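Local coordinates for malonyl CoA:acyl carrier protein malonyltransferase (Streptomyces coelicolor, PDB 1NM2) that probably transfers the malonyl group from coenzyme A to holo-acyl carrier protein, supplying malonyl-ACP for fatty acid biosynthesis, at residues 273-276 and 280-283. Sequence-based numbering, arbitrary orientation.
Sequences IIEV and GTLT
Glu-275 sets its carboxylate against the first turn of helix 281-289, where four hydrogen bonds grip it; these donors and the helix N-terminus probably favour the charged form. Its CG lies anti to the backbone N (chi1 171°) and the chain beyond is extended, which carries the acid from the strand's last residue across to the helix start. OE1 takes three donors. Gly-280 N, at the N-cap position, comes at 2.6 Å and nearly straight (166°), from well above the carboxylate plane; Thr-283 N, 3.0 Å from the same OE1, is also far out of that plane. Thr-283 OG1 reaches OE1 at 2.9 Å on the anti side, closer to the plane. The second oxygen, OE2, accepts Leu-282 N at 3.0 Å, again from above the plane but less steeply, and touches Leu-282 CB at 3.2 Å, the two side chains crossing at about a right angle. A water donates to OE2 and accepts from Thr-281 OG1. With an alanine at Glu-275, the N-H groups of Gly-280, Leu-282 and Thr-283 and the Thr-283 hydroxyl would probably lose this acceptor. Val-6 and Ala-297, from the strands flanking 272-275, also touch Glu-275. A strand-end carboxylate thus accepts the amides of a helix start within a beta-alpha-beta unit of the alpha/beta hydrolase-like core, beside the active site, where the Thr-281 side chain lies about 3 Å from a bound acetate that mimics a malonyl group.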
loop_
_atom_site.group_PDB
_atom_site.type_symbol
_atom_site.label_atom_id
_atom_site.label_comp_id
_atom_site.label_asym_id
_atom_site.label_seq_id
_atom_site.Cartn_x
_atom_site.Cartn_y
_atom_site.Cartn_z
ATOM N N ILE A 273 9.704 -13.095 2.998
ATOM C CA ILE A 273 8.640 -12.123 2.768
ATOM C C ILE A 273 7.802 -12.535 1.566
ATOM O O ILE A 273 8.331 -12.826 0.487
ATOM C CB ILE A 273 9.190 -10.706 2.479
ATOM C CG1 ILE A 273 9.847 -10.125 3.731
ATOM C CG2 ILE A 273 8.056 -9.791 2.010
ATOM C CD1 ILE A 273 10.462 -8.747 3.508
ATOM N N ILE A 274 6.492 -12.570 1.768
ATOM C CA ILE A 274 5.556 -12.902 0.708
ATOM C C ILE A 274 4.687 -11.665 0.508
ATOM O O ILE A 274 4.111 -11.142 1.461
ATOM C CB ILE A 274 4.658 -14.101 1.094
ATOM C CG1 ILE A 274 5.494 -15.379 1.158
ATOM C CG2 ILE A 274 3.529 -14.256 0.079
ATOM C CD1 ILE A 274 4.717 -16.602 1.595
ATOM N N GLU A 275 4.630 -11.179 -0.725
ATOM C CA GLU A 275 3.818 -10.015 -1.055
ATOM C C GLU A 275 2.544 -10.520 -1.737
ATOM O O GLU A 275 2.611 -11.242 -2.732
ATOM C CB GLU A 275 4.604 -9.092 -1.993
ATOM C CG GLU A 275 3.806 -7.943 -2.589
ATOM C CD GLU A 275 4.642 -7.079 -3.521
ATOM O OE1 GLU A 275 5.608 -7.604 -4.125
ATOM O OE2 GLU A 275 4.323 -5.882 -3.658
ATOM N N VAL A 276 1.382 -10.160 -1.200
ATOM C CA VAL A 276 0.129 -10.620 -1.787
ATOM C C VAL A 276 -0.129 -9.981 -3.148
ATOM O O VAL A 276 0.607 -9.096 -3.581
ATOM C CB VAL A 276 -1.079 -10.353 -0.842
ATOM C CG1 VAL A 276 -0.880 -11.125 0.459
ATOM C CG2 VAL A 276 -1.223 -8.846 -0.562
ATOM N N GLY A 280 5.205 -7.772 -6.655
ATOM C CA GLY A 280 6.283 -7.361 -7.532
ATOM C C GLY A 280 7.016 -6.124 -7.036
ATOM O O GLY A 280 8.240 -6.128 -6.924
ATOM N N THR A 281 6.268 -5.071 -6.724
ATOM C CA THR A 281 6.859 -3.820 -6.259
ATOM C C THR A 281 7.568 -3.921 -4.907
ATOM O O THR A 281 8.743 -3.569 -4.798
ATOM C CB THR A 281 5.794 -2.702 -6.179
ATOM O OG1 THR A 281 4.738 -3.110 -5.303
ATOM C CG2 THR A 281 5.212 -2.421 -7.563
ATOM N N LEU A 282 6.872 -4.393 -3.878
ATOM C CA LEU A 282 7.500 -4.504 -2.561
ATOM C C LEU A 282 8.577 -5.588 -2.563
ATOM O O LEU A 282 9.585 -5.474 -1.868
ATOM C CB LEU A 282 6.444 -4.785 -1.478
ATOM C CG LEU A 282 5.348 -3.709 -1.336
ATOM C CD1 LEU A 282 4.467 -4.020 -0.128
ATOM C CD2 LEU A 282 5.985 -2.329 -1.172
ATOM N N THR A 283 8.369 -6.632 -3.356
ATOM C CA THR A 283 9.344 -7.717 -3.455
ATOM C C THR A 283 10.633 -7.182 -4.080
ATOM O O THR A 283 11.731 -7.552 -3.668
ATOM C CB THR A 283 8.805 -8.876 -4.319
ATOM O OG1 THR A 283 7.734 -9.528 -3.625
ATOM C CG2 THR A 283 9.901 -9.886 -4.597
HETATM O O HOH W 1 3.305 -5.014 -6.265
#